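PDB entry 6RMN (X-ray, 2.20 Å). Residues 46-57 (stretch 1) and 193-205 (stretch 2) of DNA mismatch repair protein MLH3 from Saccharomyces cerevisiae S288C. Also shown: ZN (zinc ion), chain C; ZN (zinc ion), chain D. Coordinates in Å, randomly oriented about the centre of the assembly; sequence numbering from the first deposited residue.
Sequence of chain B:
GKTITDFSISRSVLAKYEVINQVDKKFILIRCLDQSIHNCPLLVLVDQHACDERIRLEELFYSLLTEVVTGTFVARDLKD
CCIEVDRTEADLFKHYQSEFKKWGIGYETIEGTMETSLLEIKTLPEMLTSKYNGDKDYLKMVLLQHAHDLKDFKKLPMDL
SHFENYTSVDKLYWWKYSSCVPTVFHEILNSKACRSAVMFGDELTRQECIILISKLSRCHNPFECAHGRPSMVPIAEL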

ATOM      1  N   VAL B  46      -3.385  -7.813   3.499  1.00 33.70           N
ATOM      2  CA  VAL B  46      -4.407  -7.928   4.530  1.00 31.98           C
ATOM      3  C   VAL B  46      -5.740  -8.314   3.872  1.00 37.43           C
ATOM      4  O   VAL B  46      -6.148  -7.662   2.903  1.00 38.31           O
ATOM      5  CB  VAL B  46      -4.525  -6.606   5.351  1.00 34.01           C
ATOM      6  CG1 VAL B  46      -5.575  -6.722   6.452  1.00 33.50           C
ATOM      7  CG2 VAL B  46      -3.176  -6.184   5.937  1.00 34.01           C
ATOM      8  N   ASP B  47      -6.424  -9.362   4.403  1.00 33.50           N
ATOM      9  CA  ASP B  47      -7.759  -9.767   3.954  1.00 32.57           C
ATOM     10  C   ASP B  47      -8.707  -8.604   4.369  1.00 35.91           C
ATOM     11  O   ASP B  47      -8.777  -8.272   5.559  1.00 35.53           O
ATOM     12  CB  ASP B  47      -8.143 -11.082   4.656  1.00 34.52           C
ATOM     13  CG  ASP B  47      -9.521 -11.671   4.348  1.00 50.27           C
ATOM     14  OD1 ASP B  47     -10.462 -10.891   4.070  1.00 52.93           O
ATOM     15  OD2 ASP B  47      -9.671 -12.906   4.441  1.00 56.55           O
ATOM     16  N   GLN B  48      -9.381  -7.949   3.399  1.00 31.68           N
ATOM     17  CA  GLN B  48     -10.254  -6.802   3.724  1.00 31.43           C
ATOM     18  C   GLN B  48     -11.485  -7.177   4.565  1.00 35.80           C
ATOM     19  O   GLN B  48     -11.980  -6.347   5.327  1.00 35.51           O
ATOM     20  CB  GLN B  48     -10.667  -6.013   2.473  1.00 32.87           C
ATOM     21  CG  GLN B  48     -11.697  -6.721   1.584  1.00 33.61           C
ATOM     22  CD  GLN B  48     -11.783  -6.140   0.211  1.00 41.31           C
ATOM     23  OE1 GLN B  48     -10.795  -5.673  -0.357  1.00 36.32           O
ATOM     24  NE2 GLN B  48     -12.966  -6.164  -0.354  1.00 32.06           N
ATOM     25  N   HIS B  49     -11.970  -8.416   4.422  1.00 32.69           N
ATOM     26  CA  HIS B  49     -13.118  -8.894   5.174  1.00 32.76           C
ATOM     27  C   HIS B  49     -12.720  -9.177   6.633  1.00 35.42           C
ATOM     28  O   HIS B  49     -13.375  -8.669   7.545  1.00 34.28           O
ATOM     29  CB  HIS B  49     -13.748 -10.123   4.499  1.00 34.10           C
ATOM     30  CG  HIS B  49     -14.834 -10.738   5.315  1.00 37.27           C
ATOM     31  ND1 HIS B  49     -16.066 -10.132   5.444  1.00 39.16           N
ATOM     32  CD2 HIS B  49     -14.808 -11.841   6.086  1.00 38.51           C
ATOM     33  CE1 HIS B  49     -16.761 -10.899   6.255  1.00 38.51           C
ATOM     34  NE2 HIS B  49     -16.051 -11.945   6.659  1.00 38.91           N
ATOM     35  N   ALA B  50     -11.628  -9.946   6.838  1.00 31.80           N
ATOM     36  CA  ALA B  50     -11.074 -10.304   8.148  1.00 32.08           C
ATOM     37  C   ALA B  50     -10.717  -9.061   8.960  1.00 35.40           C
ATOM     38  O   ALA B  50     -10.996  -9.008  10.153  1.00 34.41           O
ATOM     39  CB  ALA B  50      -9.843 -11.186   7.974  1.00 33.25           C
ATOM     40  N   CYS B  51     -10.128  -8.059   8.292  1.00 31.79           N
ATOM     41  CA  CYS B  51      -9.748  -6.762   8.845  1.00 31.66           C
ATOM     42  C   CYS B  51     -10.975  -6.044   9.426  1.00 35.08           C
ATOM     43  O   CYS B  51     -10.964  -5.658  10.590  1.00 36.55           O
ATOM     44  CB  CYS B  51      -9.075  -5.918   7.762  1.00 32.28           C
ATOM     45  SG  CYS B  51      -8.621  -4.254   8.303  1.00 36.97           S
ATOM     46  N   ASP B  52     -12.025  -5.875   8.608  1.00 30.68           N
ATOM     47  CA  ASP B  52     -13.272  -5.215   8.971  1.00 30.64           C
ATOM     48  C   ASP B  52     -14.024  -5.979  10.074  1.00 34.69           C
ATOM     49  O   ASP B  52     -14.457  -5.365  11.058  1.00 34.70           O
ATOM     50  CB  ASP B  52     -14.156  -5.011   7.721  1.00 32.66           C
ATOM     51  CG  ASP B  52     -15.227  -3.944   7.885  1.00 43.79           C
ATOM     52  OD1 ASP B  52     -15.061  -3.050   8.772  1.00 46.32           O
ATOM     53  OD2 ASP B  52     -16.218  -3.981   7.127  1.00 45.99           O
ATOM     54  N   GLU B  53     -14.132  -7.318   9.924  1.00 30.93           N
ATOM     55  CA  GLU B  53     -14.766  -8.229  10.886  1.00 31.36           C
ATOM     56  C   GLU B  53     -14.088  -8.139  12.263  1.00 35.11           C
ATOM     57  O   GLU B  53     -14.793  -8.109  13.271  1.00 36.19           O
ATOM     58  CB  GLU B  53     -14.729  -9.666  10.352  1.00 32.74           C
ATOM     59  CG  GLU B  53     -15.405 -10.711  11.215  1.00 38.39           C
ATOM     60  CD  GLU B  53     -15.272 -12.080  10.588  1.00 46.47           C
ATOM     61  OE1 GLU B  53     -15.932 -12.328   9.554  1.00 34.97           O
ATOM     62  OE2 GLU B  53     -14.459 -12.884  11.094  1.00 26.73           O
ATOM     63  N   ARG B  54     -12.740  -8.056  12.292  1.00 29.89           N
ATOM     64  CA  ARG B  54     -11.949  -7.916  13.508  1.00 29.52           C
ATOM     65  C   ARG B  54     -12.260  -6.613  14.264  1.00 33.21           C
ATOM     66  O   ARG B  54     -12.469  -6.641  15.487  1.00 33.33           O
ATOM     67  CB  ARG B  54     -10.446  -7.989  13.197  1.00 28.81           C
ATOM     68  CG  ARG B  54      -9.580  -7.920  14.453  1.00 36.96           C
ATOM     69  CD  ARG B  54      -9.643  -9.254  15.140  1.00 43.32           C
ATOM     70  NE  ARG B  54     -10.124  -9.161  16.502  1.00 49.58           N
ATOM     71  CZ  ARG B  54     -10.236 -10.199  17.319  1.00 52.65           C
ATOM     72  NH1 ARG B  54      -9.922 -11.421  16.900  1.00 25.71           N
ATOM     73  NH2 ARG B  54     -10.668 -10.028  18.555  1.00 51.30           N
ATOM     74  N   ILE B  55     -12.241  -5.479  13.535  1.00 28.79           N
ATOM     75  CA  ILE B  55     -12.532  -4.148  14.078  1.00 28.62           C
ATOM     76  C   ILE B  55     -13.943  -4.161  14.672  1.00 33.33           C
ATOM     77  O   ILE B  55     -14.158  -3.624  15.760  1.00 33.16           O
ATOM     78  CB  ILE B  55     -12.391  -3.027  12.979  1.00 29.99           C
ATOM     79  CG1 ILE B  55     -10.943  -2.943  12.427  1.00 29.13           C
ATOM     80  CG2 ILE B  55     -12.859  -1.652  13.503  1.00 28.14           C
ATOM     81  CD1 ILE B  55     -10.830  -2.367  11.018  1.00 29.83           C
ATOM     82  N   ARG B  56     -14.895  -4.748  13.924  1.00 30.51           N
ATOM     83  CA  ARG B  56     -16.305  -4.811  14.290  1.00 30.88           C
ATOM     84  C   ARG B  56     -16.556  -5.658  15.522  1.00 35.13           C
ATOM     85  O   ARG B  56     -17.364  -5.256  16.355  1.00 35.56           O
ATOM     86  CB  ARG B  56     -17.157  -5.259  13.098  1.00 29.34           C
ATOM     87  CG  ARG B  56     -17.372  -4.150  12.086  1.00 27.51           C
ATOM     88  CD  ARG B  56     -18.210  -4.610  10.912  1.00 35.14           C
ATOM     89  NE  ARG B  56     -18.339  -3.561   9.889  1.00 40.29           N
ATOM     90  CZ  ARG B  56     -19.272  -2.611   9.887  1.00 50.34           C
ATOM     91  NH1 ARG B  56     -20.179  -2.559  10.848  1.00 35.52           N
ATOM     92  NH2 ARG B  56     -19.295  -1.699   8.926  1.00 41.49           N
ATOM     93  N   LEU B  57     -15.836  -6.795  15.659  1.00 31.39           N
ATOM     94  CA  LEU B  57     -15.935  -7.703  16.798  1.00 32.14           C
ATOM     95  C   LEU B  57     -15.473  -7.043  18.077  1.00 35.14           C
ATOM     96  O   LEU B  57     -16.200  -7.061  19.066  1.00 35.42           O
ATOM     97  CB  LEU B  57     -15.167  -9.023  16.565  1.00 32.25           C
ATOM     98  CG  LEU B  57     -15.233 -10.017  17.733  1.00 37.15           C
ATOM     99  CD1 LEU B  57     -16.607 -10.696  17.816  1.00 37.52           C
ATOM    100  CD2 LEU B  57     -14.114 -10.998  17.669  1.00 39.88           C
ATOM    101  N   ALA B 193     -20.607  -9.496  13.370  1.00 35.06           N
ATOM    102  CA  ALA B 193     -19.396  -8.845  12.861  1.00 34.75           C
ATOM    103  C   ALA B 193     -19.104  -9.315  11.438  1.00 40.53           C
ATOM    104  O   ALA B 193     -18.864  -8.478  10.565  1.00 41.71           O
ATOM    105  CB  ALA B 193     -18.211  -9.130  13.778  1.00 34.69           C
ATOM    106  N   CYS B 194     -19.191 -10.644  11.197  1.00 37.12           N
ATOM    107  CA  CYS B 194     -18.999 -11.271   9.890  1.00 36.84           C
ATOM    108  C   CYS B 194     -19.974 -10.676   8.869  1.00 41.38           C
ATOM    109  O   CYS B 194     -19.543 -10.200   7.818  1.00 39.95           O
ATOM    110  CB  CYS B 194     -19.150 -12.785  10.001  1.00 37.82           C
ATOM    111  SG  CYS B 194     -18.791 -13.684   8.467  1.00 43.17           S
ATOM    112  N   ARG B 195     -21.270 -10.631   9.223  1.00 39.95           N
ATOM    113  CA  ARG B 195     -22.342 -10.094   8.381  1.00 41.89           C
ATOM    114  C   ARG B 195     -22.240  -8.618   8.068  1.00 43.84           C
ATOM    115  O   ARG B 195     -22.660  -8.215   6.993  1.00 44.58           O
ATOM    116  CB  ARG B 195     -23.713 -10.371   8.999  1.00 45.53           C
ATOM    117  CG  ARG B 195     -24.197 -11.753   8.724  1.00 61.34           C
ATOM    118  CD  ARG B 195     -25.127 -11.850   7.535  1.00 70.22           C
ATOM    119  NE  ARG B 195     -25.692 -13.195   7.540  1.00 79.11           N
ATOM    120  CZ  ARG B 195     -26.882 -13.510   8.033  1.00 86.68           C
ATOM    121  NH1 ARG B 195     -27.711 -12.560   8.447  1.00 57.54           N
ATOM    122  NH2 ARG B 195     -27.274 -14.775   8.063  1.00 84.03           N
ATOM    123  N   SER B 196     -21.762  -7.808   9.023  1.00 38.93           N
ATOM    124  CA  SER B 196     -21.663  -6.367   8.834  1.00 38.76           C
ATOM    125  C   SER B 196     -20.427  -5.968   8.031  1.00 41.94           C
ATOM    126  O   SER B 196     -20.413  -4.889   7.442  1.00 42.22           O
ATOM    127  CB  SER B 196     -21.658  -5.661  10.181  1.00 40.89           C
ATOM    128  OG  SER B 196     -22.956  -5.653  10.743  1.00 52.45           O
ATOM    129  N   ALA B 197     -19.394  -6.831   8.030  1.00 37.68           N
ATOM    130  CA  ALA B 197     -18.113  -6.600   7.384  1.00 36.76           C
ATOM    131  C   ALA B 197     -18.180  -6.538   5.883  1.00 43.70           C
ATOM    132  O   ALA B 197     -19.046  -7.159   5.262  1.00 45.64           O
ATOM    133  CB  ALA B 197     -17.098  -7.646   7.822  1.00 36.63           C
ATOM    134  N   VAL B 198     -17.237  -5.786   5.299  1.00 39.64           N
ATOM    135  CA  VAL B 198     -17.048  -5.624   3.865  1.00 39.54           C
ATOM    136  C   VAL B 198     -16.679  -7.013   3.308  1.00 42.98           C
ATOM    137  O   VAL B 198     -16.083  -7.813   4.032  1.00 40.75           O
ATOM    138  CB  VAL B 198     -16.013  -4.483   3.570  1.00 42.71           C
ATOM    139  CG1 VAL B 198     -14.572  -4.895   3.833  1.00 41.06           C
ATOM    140  CG2 VAL B 198     -16.169  -3.926   2.169  1.00 43.87           C
ATOM    141  N   MET B 199     -17.111  -7.328   2.088  1.00 42.13           N
ATOM    142  CA  MET B 199     -16.865  -8.637   1.484  1.00 44.15           C
ATOM    143  C   MET B 199     -15.805  -8.610   0.367  1.00 47.49           C
ATOM    144  O   MET B 199     -15.425  -7.546  -0.115  1.00 45.85           O
ATOM    145  CB  MET B 199     -18.183  -9.197   0.913  1.00 49.61           C
ATOM    146  CG  MET B 199     -18.995 -10.009   1.905  1.00 56.12           C
ATOM    147  SD  MET B 199     -20.471 -10.750   1.137  1.00 65.91           S
ATOM    148  CE  MET B 199     -19.737 -12.179   0.294  1.00 63.81           C
ATOM    149  N   PHE B 200     -15.368  -9.807  -0.064  1.00 43.64           N
ATOM    150  CA  PHE B 200     -14.491 -10.002  -1.203  1.00 42.58           C
ATOM    151  C   PHE B 200     -15.302  -9.578  -2.417  1.00 47.53           C
ATOM    152  O   PHE B 200     -16.495  -9.907  -2.512  1.00 49.21           O
ATOM    153  CB  PHE B 200     -14.064 -11.475  -1.314  1.00 44.66           C
ATOM    154  CG  PHE B 200     -12.850 -11.873  -0.504  1.00 45.49           C
ATOM    155  CD1 PHE B 200     -12.252 -10.978   0.379  1.00 47.37           C
ATOM    156  CD2 PHE B 200     -12.275 -13.130  -0.656  1.00 48.55           C
ATOM    157  CE1 PHE B 200     -11.107 -11.336   1.091  1.00 47.74           C
ATOM    158  CE2 PHE B 200     -11.135 -13.493   0.071  1.00 50.41           C
ATOM    159  CZ  PHE B 200     -10.562 -12.596   0.943  1.00 47.28           C
ATOM    160  N   GLY B 201     -14.682  -8.771  -3.273  1.00 42.79           N
ATOM    161  CA  GLY B 201     -15.322  -8.228  -4.463  1.00 43.43           C
ATOM    162  C   GLY B 201     -15.772  -6.786  -4.320  1.00 46.36           C
ATOM    163  O   GLY B 201     -16.074  -6.135  -5.324  1.00 48.29           O
ATOM    164  N   ASP B 202     -15.820  -6.276  -3.075  1.00 40.38           N
ATOM    165  CA  ASP B 202     -16.233  -4.907  -2.771  1.00 39.61           C
ATOM    166  C   ASP B 202     -15.111  -3.891  -3.050  1.00 42.97           C
ATOM    167  O   ASP B 202     -13.953  -4.134  -2.711  1.00 40.64           O
ATOM    168  CB  ASP B 202     -16.698  -4.796  -1.313  1.00 40.03           C
ATOM    169  CG  ASP B 202     -18.007  -5.492  -0.978  1.00 45.63           C
ATOM    170  OD1 ASP B 202     -18.631  -6.081  -1.904  1.00 45.15           O
ATOM    171  OD2 ASP B 202     -18.418  -5.435   0.200  1.00 47.29           O
ATOM    172  N   GLU B 203     -15.482  -2.743  -3.639  1.00 41.01           N
ATOM    173  CA  GLU B 203     -14.559  -1.651  -3.976  1.00 40.39           C
ATOM    174  C   GLU B 203     -14.203  -0.848  -2.742  1.00 42.76           C
ATOM    175  O   GLU B 203     -15.082  -0.520  -1.949  1.00 43.41           O
ATOM    176  CB  GLU B 203     -15.177  -0.699  -5.020  1.00 43.49           C
ATOM    177  CG  GLU B 203     -15.661  -1.360  -6.301  1.00 57.94           C
ATOM    178  CD  GLU B 203     -14.601  -1.936  -7.218  1.00 86.10           C
ATOM    179  OE1 GLU B 203     -14.918  -2.905  -7.946  1.00 89.48           O
ATOM    180  OE2 GLU B 203     -13.458  -1.420  -7.215  1.00 79.26           O
ATOM    181  N   LEU B 204     -12.915  -0.523  -2.585  1.00 37.16           N
ATOM    182  CA  LEU B 204     -12.438   0.308  -1.482  1.00 35.37           C
ATOM    183  C   LEU B 204     -11.513   1.318  -2.067  1.00 38.44           C
ATOM    184  O   LEU B 204     -10.681   0.951  -2.893  1.00 38.43           O
ATOM    185  CB  LEU B 204     -11.705  -0.504  -0.367  1.00 33.39           C
ATOM    186  CG  LEU B 204     -12.524  -1.538   0.439  1.00 35.77           C
ATOM    187  CD1 LEU B 204     -11.623  -2.552   1.090  1.00 33.37           C
ATOM    188  CD2 LEU B 204     -13.398  -0.876   1.477  1.00 38.34           C
ATOM    189  N   THR B 205     -11.668   2.597  -1.681  1.00 35.15           N
ATOM    190  CA  THR B 205     -10.773   3.680  -2.110  1.00 34.55           C
ATOM    191  C   THR B 205      -9.512   3.594  -1.234  1.00 37.84           C
ATOM    192  O   THR B 205      -9.572   2.967  -0.180  1.00 35.48           O
ATOM    193  CB  THR B 205     -11.456   5.044  -1.951  1.00 39.30           C
ATOM    194  OG1 THR B 205     -11.716   5.277  -0.572  1.00 36.02           O
ATOM    195  CG2 THR B 205     -12.740   5.165  -2.754  1.00 37.49           C
TER
HETATM  196 ZN    ZN C 901     -16.480 -13.493   8.061  1.00 47.75          ZN
HETATM  197 ZN    ZN D 902     -13.860 -14.989  10.298  1.00 47.87          ZN

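Residues 48-57 form a helix that follows the short strand 46-47, and stretch 2 runs beside it first as the end of a helix, 193-196, and then as an extended loop. The two stretches run in opposite senses, E53 lying near A193 and H49 near M199, and together they bury 740 Å².

The start of the first helix is capped by D47, whose OD1 accepts from H49 N (2.9 Å) and A50 N (3.1 Å). Beyond it, three side chains of the first turns satisfy backbone groups of the loop, which has left helical geometry at A197. D52 OD2 accepts from V198 N at 2.8 Å, while H49 ND1 donates to V198 O at 2.7 Å, so both polar backbone atoms of V198 are served by the helix. Q48 NE2 reaches two carbonyls, M199 O at 2.8 Å and D202 O at 3.3 Å; these belong to the first and last residues of a type II turn. M199 O also accepts from D202 N (3.2 Å), and D202 OD2 accepts from M199 N (3.0 Å). G201, at phi 102°, adopts a backbone conformation that favours glycine. Q48 OE1 is satisfied elsewhere in the structure.

With ND1 donating to V198, the other ring nitrogen of H49 is free to bind metal. The chain C zinc is held by H49 NE2 (2.1 Å), E53 OE1 (2.0 Å) and C194 SG (2.4 Å), with a fourth ligand from elsewhere, and so ties the stretches together directly. E53 OE2 binds the second zinc at 2.3 Å, making this carboxylate a bridge between the metals.

Farther along, A193 CB packs 4.1 Å from L57 CB, and the R56 guanidinium lies with one face over S196 O while R56 NE forms a salt bridge with D52 OD1 (3.5 Å).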